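Local coordinates for universal stress protein (Mycobacterium smegmatis, PDB 5AHW) that binds cyclic AMP as a homodimeric universal stress protein, and so probably takes part in cyclic-nucleotide signalling in mycobacteria, at residues 9-14 / 68-73; 38-43 / 96-101; 116-121 / 141-146. All coordinates share one frame; numbering follows the deposited sequence.

Contact 1: 9-14 / 68-73; sequences VGTDGS and YAILRE. With CMP (adenosine-3',5'-cyclic-monophosphate), chain K.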
loop_
_atom_site.group_PDB
_atom_site.type_symbol
_atom_site.label_atom_id
_atom_site.label_comp_id
_atom_site.label_asym_id
_atom_site.label_seq_id
_atom_site.Cartn_x
_atom_site.Cartn_y
_atom_site.Cartn_z
ATOM N N VAL B 9 -9.411 -1.058 6.594
ATOM C CA VAL B 9 -9.799 -1.186 5.207
ATOM C C VAL B 9 -11.142 -0.558 4.992
ATOM O O VAL B 9 -12.059 -0.723 5.786
ATOM C CB VAL B 9 -9.740 -2.644 4.658
ATOM C CG1 VAL B 9 -10.712 -3.631 5.349
ATOM C CG2 VAL B 9 -9.954 -2.654 3.128
ATOM N N GLY B 10 -11.235 0.214 3.912
ATOM C CA GLY B 10 -12.455 0.902 3.516
ATOM C C GLY B 10 -13.136 0.147 2.416
ATOM O O GLY B 10 -12.494 -0.247 1.453
ATOM N N THR B 11 -14.420 -0.149 2.615
ATOM C CA THR B 11 -15.266 -0.689 1.570
ATOM C C THR B 11 -16.561 0.104 1.394
ATOM O O THR B 11 -17.156 0.479 2.388
ATOM C CB THR B 11 -15.625 -2.166 1.812
ATOM O OG1 THR B 11 -16.532 -2.612 0.776
ATOM C CG2 THR B 11 -16.233 -2.397 3.115
ATOM N N ASP B 12 -16.968 0.372 0.146
ATOM C CA ASP B 12 -18.308 0.907 -0.176
ATOM C C ASP B 12 -19.290 -0.166 -0.701
ATOM O O ASP B 12 -20.344 0.155 -1.225
ATOM C CB ASP B 12 -18.239 2.009 -1.200
ATOM C CG ASP B 12 -17.658 1.519 -2.491
ATOM O OD1 ASP B 12 -17.087 0.392 -2.470
ATOM O OD2 ASP B 12 -17.705 2.263 -3.481
ATOM N N GLY B 13 -18.961 -1.434 -0.546
ATOM C CA GLY B 13 -19.816 -2.479 -1.064
ATOM C C GLY B 13 -19.566 -2.866 -2.510
ATOM O O GLY B 13 -20.146 -3.834 -2.994
ATOM N N SER B 14 -18.741 -2.090 -3.209
ATOM C CA SER B 14 -18.358 -2.420 -4.571
ATOM C C SER B 14 -17.536 -3.690 -4.635
ATOM O O SER B 14 -16.787 -3.929 -3.697
ATOM C CB SER B 14 -17.584 -1.261 -5.225
ATOM O OG SER B 14 -16.332 -1.079 -4.614
ATOM N N TYR B 68 -25.032 -2.198 6.800
ATOM C CA TYR B 68 -24.680 -3.426 7.545
ATOM C C TYR B 68 -24.612 -4.640 6.611
ATOM O O TYR B 68 -23.873 -5.577 6.859
ATOM C CB TYR B 68 -25.589 -3.648 8.758
ATOM C CG TYR B 68 -25.316 -2.661 9.929
ATOM C CD1 TYR B 68 -25.619 -1.308 9.794
ATOM C CD2 TYR B 68 -24.768 -3.081 11.135
ATOM C CE1 TYR B 68 -25.367 -0.404 10.798
ATOM C CE2 TYR B 68 -24.512 -2.178 12.148
ATOM C CZ TYR B 68 -24.813 -0.829 11.987
ATOM O OH TYR B 68 -24.623 0.142 13.000
ATOM N N ALA B 69 -25.350 -4.639 5.519
ATOM C CA ALA B 69 -25.170 -5.729 4.536
ATOM C C ALA B 69 -23.736 -5.716 3.945
ATOM O O ALA B 69 -23.063 -6.725 3.890
ATOM C CB ALA B 69 -26.221 -5.650 3.445
ATOM N N ILE B 70 -23.270 -4.530 3.579
ATOM C CA ILE B 70 -21.885 -4.297 3.143
ATOM C C ILE B 70 -20.895 -4.754 4.204
ATOM O O ILE B 70 -19.879 -5.396 3.877
ATOM C CB ILE B 70 -21.630 -2.793 2.861
ATOM C CG1 ILE B 70 -22.402 -2.400 1.630
ATOM C CG2 ILE B 70 -20.151 -2.476 2.679
ATOM C CD1 ILE B 70 -22.568 -0.893 1.405
ATOM N N LEU B 71 -21.121 -4.399 5.464
ATOM C CA LEU B 71 -20.145 -4.801 6.471
ATOM C C LEU B 71 -20.128 -6.317 6.673
ATOM O O LEU B 71 -19.054 -6.844 6.772
ATOM C CB LEU B 71 -20.325 -4.048 7.807
ATOM C CG LEU B 71 -19.866 -2.595 7.592
ATOM C CD1 LEU B 71 -20.462 -1.702 8.659
ATOM C CD2 LEU B 71 -18.349 -2.453 7.538
ATOM N N ARG B 72 -21.277 -7.004 6.735
ATOM C CA ARG B 72 -21.228 -8.467 6.892
ATOM C C ARG B 72 -20.579 -9.182 5.700
ATOM O O ARG B 72 -19.758 -10.079 5.866
ATOM C CB ARG B 72 -22.575 -9.109 7.285
ATOM C CG ARG B 72 -23.775 -8.741 6.439
ATOM C CD ARG B 72 -25.064 -9.445 6.904
ATOM N NE ARG B 72 -26.286 -8.653 6.606
ATOM C CZ ARG B 72 -26.782 -7.668 7.370
ATOM N NH1 ARG B 72 -26.202 -7.308 8.524
ATOM N NH2 ARG B 72 -27.884 -7.035 6.979
ATOM N N GLU B 73 -20.897 -8.792 4.477
ATOM C CA GLU B 73 -20.215 -9.407 3.354
ATOM C C GLU B 73 -18.716 -9.121 3.425
ATOM O O GLU B 73 -17.920 -10.041 3.255
ATOM C CB GLU B 73 -20.829 -8.999 2.031
ATOM C CG GLU B 73 -20.130 -9.588 0.795
ATOM C CD GLU B 73 -20.298 -11.109 0.607
ATOM O OE1 GLU B 73 -21.182 -11.754 1.247
ATOM O OE2 GLU B 73 -19.520 -11.655 -0.227
HETATM P P CMP K . -12.310 0.473 -4.691
HETATM O O1P CMP K . -11.594 -0.779 -5.187
HETATM O O2P CMP K . -13.712 0.448 -5.087
HETATM O "O5'" CMP K . -11.583 1.827 -5.052
HETATM C "C5'" CMP K . -11.748 3.089 -4.359
HETATM C "C4'" CMP K . -11.723 2.774 -2.890
HETATM O "O4'" CMP K . -12.063 3.872 -2.061
HETATM C "C3'" CMP K . -12.684 1.721 -2.484
HETATM O "O3'" CMP K . -12.270 0.493 -3.067
HETATM C "C2'" CMP K . -12.657 1.832 -0.953
HETATM O "O2'" CMP K . -11.501 1.235 -0.349
HETATM C "C1'" CMP K . -12.568 3.361 -0.823
HETATM N N9 CMP K . -13.949 3.853 -0.598
HETATM C C8 CMP K . -14.777 4.404 -1.505
HETATM N N7 CMP K . -15.977 4.663 -0.964
HETATM C C5 CMP K . -15.923 4.299 0.295
HETATM C C6 CMP K . -16.831 4.335 1.456
HETATM N N6 CMP K . -18.053 4.828 1.314
HETATM N N1 CMP K . -16.398 3.853 2.629
HETATM C C2 CMP K . -15.170 3.348 2.795
HETATM N N3 CMP K . -14.286 3.267 1.778
HETATM C C4 CMP K . -14.604 3.726 0.540
#

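Contact 2: 38-43 / 96-101; sequences ATAYFP and VDALVE. With CMP (adenosine-3',5'-cyclic-monophosphate), chain K.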
loop_
_atom_site.group_PDB
_atom_site.type_symbol
_atom_site.label_atom_id
_atom_site.label_comp_id
_atom_site.label_asym_id
_atom_site.label_seq_id
_atom_site.Cartn_x
_atom_site.Cartn_y
_atom_site.Cartn_z
ATOM N N ALA B 38 -14.207 -0.560 7.551
ATOM C CA ALA B 38 -14.981 0.669 7.657
ATOM C C ALA B 38 -15.783 0.995 6.392
ATOM O O ALA B 38 -15.306 0.817 5.270
ATOM C CB ALA B 38 -14.056 1.835 8.013
ATOM N N THR B 39 -17.014 1.442 6.578
ATOM C CA THR B 39 -17.839 1.874 5.489
ATOM C C THR B 39 -18.387 3.248 5.860
ATOM O O THR B 39 -19.115 3.425 6.896
ATOM C CB THR B 39 -19.013 0.924 5.237
ATOM O OG1 THR B 39 -18.516 -0.341 4.816
ATOM C CG2 THR B 39 -19.926 1.453 4.162
ATOM N N ALA B 40 -18.030 4.230 5.042
ATOM C CA ALA B 40 -18.486 5.600 5.301
ATOM C C ALA B 40 -19.788 5.784 4.582
ATOM O O ALA B 40 -19.939 5.305 3.462
ATOM C CB ALA B 40 -17.488 6.620 4.783
ATOM N N TYR B 41 -20.716 6.491 5.181
ATOM C CA TYR B 41 -21.971 6.807 4.499
ATOM C C TYR B 41 -22.621 8.106 5.089
ATOM O O TYR B 41 -22.379 8.443 6.225
ATOM C CB TYR B 41 -22.942 5.612 4.610
ATOM C CG TYR B 41 -23.499 5.448 5.984
ATOM C CD1 TYR B 41 -22.749 4.906 6.996
ATOM C CD2 TYR B 41 -24.772 5.880 6.288
ATOM C CE1 TYR B 41 -23.250 4.793 8.283
ATOM C CE2 TYR B 41 -25.292 5.782 7.581
ATOM C CZ TYR B 41 -24.535 5.229 8.570
ATOM O OH TYR B 41 -25.073 5.114 9.842
ATOM N N PHE B 42 -23.389 8.825 4.261
ATOM C CA PHE B 42 -24.288 9.945 4.690
ATOM C C PHE B 42 -25.723 9.369 4.836
ATOM O O PHE B 42 -26.342 9.036 3.840
ATOM C CB PHE B 42 -24.344 11.043 3.617
ATOM C CG PHE B 42 -22.994 11.507 3.034
ATOM C CD1 PHE B 42 -22.107 12.285 3.786
ATOM C CD2 PHE B 42 -22.696 11.303 1.669
ATOM C CE1 PHE B 42 -20.952 12.798 3.216
ATOM C CE2 PHE B 42 -21.498 11.792 1.083
ATOM C CZ PHE B 42 -20.632 12.547 1.865
ATOM N N PRO B 43 -26.265 9.217 6.050
ATOM C CA PRO B 43 -27.557 8.466 6.209
ATOM C C PRO B 43 -28.767 9.056 5.465
ATOM O O PRO B 43 -28.894 10.279 5.429
ATOM C CB PRO B 43 -27.833 8.551 7.716
ATOM C CG PRO B 43 -27.154 9.822 8.135
ATOM C CD PRO B 43 -25.888 9.900 7.297
ATOM N N VAL B 96 -13.200 10.011 2.584
ATOM C CA VAL B 96 -11.808 10.342 2.890
ATOM C C VAL B 96 -11.591 10.673 4.399
ATOM O O VAL B 96 -10.680 10.120 5.134
ATOM C CB VAL B 96 -11.288 11.492 1.987
ATOM C CG1 VAL B 96 -9.871 11.865 2.392
ATOM C CG2 VAL B 96 -11.292 11.033 0.546
ATOM N N ASP B 97 -12.431 11.591 4.837
ATOM C CA ASP B 97 -12.499 12.014 6.234
ATOM C C ASP B 97 -12.707 10.788 7.121
ATOM O O ASP B 97 -12.037 10.612 8.127
ATOM C CB ASP B 97 -13.722 12.986 6.461
ATOM C CG ASP B 97 -13.521 14.458 5.853
ATOM O OD1 ASP B 97 -12.393 14.879 5.486
ATOM O OD2 ASP B 97 -14.516 15.219 5.811
ATOM N N ALA B 98 -13.682 9.951 6.799
ATOM C CA ALA B 98 -13.971 8.866 7.723
ATOM C C ALA B 98 -12.772 7.915 7.852
ATOM O O ALA B 98 -12.425 7.526 8.962
ATOM C CB ALA B 98 -15.227 8.107 7.280
ATOM N N LEU B 99 -12.086 7.606 6.748
ATOM C CA LEU B 99 -10.982 6.623 6.781
ATOM C C LEU B 99 -9.738 7.211 7.461
ATOM O O LEU B 99 -9.160 6.576 8.356
ATOM C CB LEU B 99 -10.616 6.102 5.397
ATOM C CG LEU B 99 -11.711 5.273 4.767
ATOM C CD1 LEU B 99 -11.486 5.051 3.274
ATOM C CD2 LEU B 99 -11.812 3.926 5.437
ATOM N N VAL B 100 -9.385 8.446 7.130
ATOM C CA VAL B 100 -8.222 9.086 7.770
ATOM C C VAL B 100 -8.426 9.341 9.223
ATOM O O VAL B 100 -7.559 9.050 10.071
ATOM C CB VAL B 100 -7.833 10.357 7.058
ATOM C CG1 VAL B 100 -6.662 10.994 7.749
ATOM C CG2 VAL B 100 -7.423 9.987 5.621
ATOM N N GLU B 101 -9.591 9.828 9.559
ATOM C CA GLU B 101 -9.838 10.034 10.987
ATOM C C GLU B 101 -9.870 8.743 11.778
ATOM O O GLU B 101 -9.387 8.709 12.904
ATOM C CB GLU B 101 -11.124 10.827 11.214
ATOM C CG GLU B 101 -11.023 12.223 10.615
ATOM C CD GLU B 101 -12.317 13.031 10.661
ATOM O OE1 GLU B 101 -13.330 12.607 11.315
ATOM O OE2 GLU B 101 -12.286 14.097 9.971
HETATM P P CMP K . -12.310 0.473 -4.691
HETATM O O1P CMP K . -11.594 -0.779 -5.187
HETATM O O2P CMP K . -13.712 0.448 -5.087
HETATM O "O5'" CMP K . -11.583 1.827 -5.052
HETATM C "C5'" CMP K . -11.748 3.089 -4.359
HETATM C "C4'" CMP K . -11.723 2.774 -2.890
HETATM O "O4'" CMP K . -12.063 3.872 -2.061
HETATM C "C3'" CMP K . -12.684 1.721 -2.484
HETATM O "O3'" CMP K . -12.270 0.493 -3.067
HETATM C "C2'" CMP K . -12.657 1.832 -0.953
HETATM O "O2'" CMP K . -11.501 1.235 -0.349
HETATM C "C1'" CMP K . -12.568 3.361 -0.823
HETATM N N9 CMP K . -13.949 3.853 -0.598
HETATM C C8 CMP K . -14.777 4.404 -1.505
HETATM N N7 CMP K . -15.977 4.663 -0.964
HETATM C C5 CMP K . -15.923 4.299 0.295
HETATM C C6 CMP K . -16.831 4.335 1.456
HETATM N N6 CMP K . -18.053 4.828 1.314
HETATM N N1 CMP K . -16.398 3.853 2.629
HETATM C C2 CMP K . -15.170 3.348 2.795
HETATM N N3 CMP K . -14.286 3.267 1.778
HETATM C C4 CMP K . -14.604 3.726 0.540
#

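Contact 3: 116-121 / 141-146; sequences VGLSTI and VLIVHT. With CMP (adenosine-3',5'-cyclic-monophosphate), chain K.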
loop_
_atom_site.group_PDB
_atom_site.type_symbol
_atom_site.label_atom_id
_atom_site.label_comp_id
_atom_site.label_asym_id
_atom_site.label_seq_id
_atom_site.Cartn_x
_atom_site.Cartn_y
_atom_site.Cartn_z
ATOM N N VAL B 116 -9.910 2.609 -7.480
ATOM C CA VAL B 116 -10.907 3.129 -8.411
ATOM C C VAL B 116 -10.822 4.611 -8.314
ATOM O O VAL B 116 -10.846 5.162 -7.241
ATOM C CB VAL B 116 -12.312 2.617 -8.076
ATOM C CG1 VAL B 116 -13.392 3.327 -8.882
ATOM C CG2 VAL B 116 -12.358 1.110 -8.311
ATOM N N GLY B 117 -10.691 5.270 -9.450
ATOM C CA GLY B 117 -10.698 6.724 -9.494
ATOM C C GLY B 117 -9.332 7.363 -9.678
ATOM O O GLY B 117 -9.241 8.534 -10.116
ATOM N N LEU B 118 -8.256 6.588 -9.469
ATOM C CA LEU B 118 -6.945 7.161 -9.524
ATOM C C LEU B 118 -6.497 7.553 -10.897
ATOM O O LEU B 118 -5.541 8.303 -11.054
ATOM C CB LEU B 118 -5.909 6.087 -9.087
ATOM C CG LEU B 118 -5.506 5.884 -7.680
ATOM C CD1 LEU B 118 -4.258 5.001 -7.711
ATOM C CD2 LEU B 118 -5.287 7.246 -7.012
ATOM N N SER B 119 -7.050 6.965 -11.929
ATOM C CA SER B 119 -6.477 7.247 -13.196
ATOM C C SER B 119 -7.267 8.289 -14.055
ATOM O O SER B 119 -6.749 8.683 -15.099
ATOM C CB SER B 119 -6.372 5.921 -14.001
ATOM O OG SER B 119 -7.717 5.482 -14.262
ATOM N N THR B 120 -8.512 8.645 -13.704
ATOM C CA THR B 120 -9.258 9.573 -14.540
ATOM C C THR B 120 -8.702 10.984 -14.368
ATOM O O THR B 120 -8.158 11.342 -13.282
ATOM C CB THR B 120 -10.760 9.603 -14.259
ATOM O OG1 THR B 120 -11.001 10.097 -12.918
ATOM C CG2 THR B 120 -11.362 8.277 -14.489
ATOM N N ILE B 121 -8.846 11.806 -15.416
ATOM C CA ILE B 121 -8.348 13.166 -15.322
ATOM C C ILE B 121 -9.166 13.946 -14.287
ATOM O O ILE B 121 -8.630 14.702 -13.503
ATOM C CB ILE B 121 -8.286 13.876 -16.660
ATOM C CG1 ILE B 121 -7.393 13.095 -17.628
ATOM C CG2 ILE B 121 -7.672 15.246 -16.475
ATOM C CD1 ILE B 121 -5.948 12.855 -17.134
ATOM N N VAL B 141 -0.038 3.422 3.561
ATOM C CA VAL B 141 -1.239 3.206 2.780
ATOM C C VAL B 141 -1.001 2.154 1.712
ATOM O O VAL B 141 -0.086 2.304 0.915
ATOM C CB VAL B 141 -1.664 4.509 2.115
ATOM C CG1 VAL B 141 -2.807 4.271 1.176
ATOM C CG2 VAL B 141 -2.165 5.449 3.209
ATOM N N LEU B 142 -1.854 1.144 1.672
ATOM C CA LEU B 142 -1.803 0.153 0.617
ATOM C C LEU B 142 -2.944 0.505 -0.365
ATOM O O LEU B 142 -4.115 0.535 -0.007
ATOM C CB LEU B 142 -2.040 -1.240 1.165
ATOM C CG LEU B 142 -2.001 -2.396 0.187
ATOM C CD1 LEU B 142 -0.583 -2.552 -0.401
ATOM C CD2 LEU B 142 -2.401 -3.739 0.839
ATOM N N ILE B 143 -2.562 0.678 -1.610
ATOM C CA ILE B 143 -3.481 0.847 -2.689
ATOM C C ILE B 143 -3.534 -0.419 -3.438
ATOM O O ILE B 143 -2.605 -0.746 -4.106
ATOM C CB ILE B 143 -3.056 2.059 -3.554
ATOM C CG1 ILE B 143 -3.183 3.352 -2.698
ATOM C CG2 ILE B 143 -3.968 2.185 -4.800
ATOM C CD1 ILE B 143 -2.744 4.592 -3.425
ATOM N N VAL B 144 -4.622 -1.162 -3.268
ATOM C CA VAL B 144 -4.819 -2.447 -3.912
ATOM C C VAL B 144 -5.249 -2.227 -5.345
ATOM O O VAL B 144 -6.116 -1.364 -5.585
ATOM C CB VAL B 144 -5.912 -3.228 -3.164
ATOM C CG1 VAL B 144 -6.193 -4.575 -3.848
ATOM C CG2 VAL B 144 -5.471 -3.417 -1.708
ATOM N N HIS B 145 -4.638 -2.931 -6.318
ATOM C CA HIS B 145 -5.003 -2.731 -7.726
ATOM C C HIS B 145 -6.315 -3.465 -8.012
ATOM O O HIS B 145 -6.323 -4.623 -8.341
ATOM C CB HIS B 145 -3.923 -3.281 -8.660
ATOM C CG HIS B 145 -3.942 -2.659 -10.021
ATOM N ND1 HIS B 145 -4.240 -3.367 -11.173
ATOM C CD2 HIS B 145 -3.680 -1.387 -10.411
ATOM C CE1 HIS B 145 -4.176 -2.548 -12.211
ATOM N NE2 HIS B 145 -3.835 -1.342 -11.776
ATOM N N THR B 146 -7.440 -2.795 -7.915
ATOM C CA THR B 146 -8.717 -3.473 -7.967
ATOM C C THR B 146 -9.431 -3.151 -9.248
ATOM O O THR B 146 -10.452 -3.740 -9.556
ATOM C CB THR B 146 -9.615 -2.989 -6.801
ATOM O OG1 THR B 146 -9.764 -1.554 -6.864
ATOM C CG2 THR B 146 -9.009 -3.407 -5.473
HETATM P P CMP K . -12.310 0.473 -4.691
HETATM O O1P CMP K . -11.594 -0.779 -5.187
HETATM O O2P CMP K . -13.712 0.448 -5.087
HETATM O "O5'" CMP K . -11.583 1.827 -5.052
HETATM C "C5'" CMP K . -11.748 3.089 -4.359
HETATM C "C4'" CMP K . -11.723 2.774 -2.890
HETATM O "O4'" CMP K . -12.063 3.872 -2.061
HETATM C "C3'" CMP K . -12.684 1.721 -2.484
HETATM O "O3'" CMP K . -12.270 0.493 -3.067
HETATM C "C2'" CMP K . -12.657 1.832 -0.953
HETATM O "O2'" CMP K . -11.501 1.235 -0.349
HETATM C "C1'" CMP K . -12.568 3.361 -0.823
HETATM N N9 CMP K . -13.949 3.853 -0.598
HETATM C C8 CMP K . -14.777 4.404 -1.505
HETATM N N7 CMP K . -15.977 4.663 -0.964
HETATM C C5 CMP K . -15.923 4.299 0.295
HETATM C C6 CMP K . -16.831 4.335 1.456
HETATM N N6 CMP K . -18.053 4.828 1.314
HETATM N N1 CMP K . -16.398 3.853 2.629
HETATM C C2 CMP K . -15.170 3.348 2.795
HETATM N N3 CMP K . -14.286 3.267 1.778
HETATM C C4 CMP K . -14.604 3.726 0.540
#

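Contact 1: 9-14 / 68-73
I70 reaches from helix 65-80 onto the turn that follows strand 6-10, and the packing across this contact is almost entirely its doing. Its CG2 lies against the backbone of G13, 3.6 Å from G13 N, while CG1 rests directly on G13 CA. The outer methyl CD1 carries on to the carbonyl of D12, with 3.6 Å between I70 CD1 and D12 O. T11 adds the other apolar touch: its CG2 and I70 CG2 meet at 3.9 Å, the two side chains lying alongside each other and running opposite ways. G13 has a positive phi of 87°, and its bare CA is the surface on which the isoleucine sits.

The hydrogen bonds of the turn stay within 9-14. T11 OG1, placed opposite its own backbone N (chi1 177°), receives G13 N at 3.0 Å in an ST turn, and S17 is a further partner of this hydroxyl. D12 OD1 closes an Asx turn by accepting from S14 N, which comes in from above the carboxylate plane, 62° out of it. S14 then stands at the N-cap of helix 15-31.

Cyclic AMP occupies the side of the turn away from I70. Its ribose O2' donates to G10 O at 2.5 Å, and D12 CB lies 3.5 Å from the adenine N7. The bare backbone of G10 lies close against the nucleotide.

The chemistry implies a division of labour: apolar packing backs the turn from the helix, its own polar groups fix its shape, and its backbone and D12 are presented to the nucleotide.

Contact 2: 38-43 / 96-101
A40 and A98 meet methyl to methyl, CB to CB at 3.7 Å, where the end of strand 34-41 packs against helix 95-105. This is the close part of the contact: with two methyls between them the backbones can come close, and their nearest approach is here, with A40 CA and A98 CA 6.1 Å apart. A38, two residues back on the same face of the strand, touches L99 CD2 with its CB at 4.0 Å. L99 leaves the helix with CG opposite its own carbonyl carbon (chi1 -67°), and its branched end comes in to the strand: CD2 takes A38, while CD1 lies 3.6 Å from adenine N3 of cyclic AMP. All four residues are buried, and A98 also packs on V91 of the neighbouring strand.

Beyond A40 the segments part. Y41 turns to the other face of the sheet, towards I67 and P90, and F42 and P43 run out into solvent, P43 poorly ordered. On the helix, D97 and E101 are likewise exposed.

The backbone of A40 reads the adenine edge. Its N-H gives a nearly straight bond to N1 (A40 N to CMP N1 2.9 Å, 173°), and its carbonyl takes the exocyclic amine (CMP N6 to A40 O 2.9 Å). A strand-end backbone pairing with adenine N1 and N6, beside a leucine from a covering helix, makes this the adenine pocket of a Rossmann-like universal stress protein domain.

Contact 3: 116-121 / 141-146
The 116-121 segment is an irregular loop that leaves strand 110-114 for helix 121-126, and it passes the C-terminal end of strand 140-144 without pairing with it. The backbones come nearest at V116 and T146, whose CA atoms are 7.0 Å apart. G117, with a positive phi of 104°, bends the loop between its two touching residues, and T120 caps the start of helix 121-126.

Side chains meet at two places. L118 and I143 make the apolar one: L118 CD1 approaches I143 CG2 at 4.1 Å, the two side chains crossing at a slant. L118 also packs on P130 and A131 of helix 129-136, so it fills the angle between that helix and the edge strand. Nearer the ligand, V116 CG2 comes within 4.0 Å of T146 OG1, a plain van der Waals touch of methyl against hydroxyl.

Both residues of this second pair face the cyclic phosphate. V116 N donates to CMP O5' at 3.1 Å, a bent bond of 145°, and its CG2 lies 3.6 Å from CMP O2P. T146 holds OG1 between its backbone N and carbonyl carbon (chi1 57°), which sets the hydroxyl 2.6 Å from CMP O1P; N115 OD1 is another hydrogen-bonding partner of this hydroxyl.

Residues 141-143 also pair antiparallel with a strand of the second subunit, carrying the sheet across the dimer, and H145 N is hydrogen-bonded to D140 of that subunit. A cyclic phosphate met by a backbone N-H of a glycine-containing loop and by a hydroxyl just past the dimer-forming strand is consistent with the Walker A-like nucleotide site of a universal stress protein homodimer.

Overall arrangement
From the N terminus, strand 6-10 ends in the turn that contact 1 ties to helix 65-80, closing a loop that holds helix 15-31 and strand 34-41. That strand opens contact 2 before contact 1 has closed, and reaches on to helix 95-105, so the two loops cross. They also touch directly, V9 O lying 2.8 Å from A38 N between neighbouring strands. Contact 3 follows in series, joining the loop after strand 110-114 to the last strand; its centre is about 18 Å from that of contact 1 and 17 Å from that of contact 2. All three reach one parallel sheet and meet at the cyclic AMP, from adenine to phosphate.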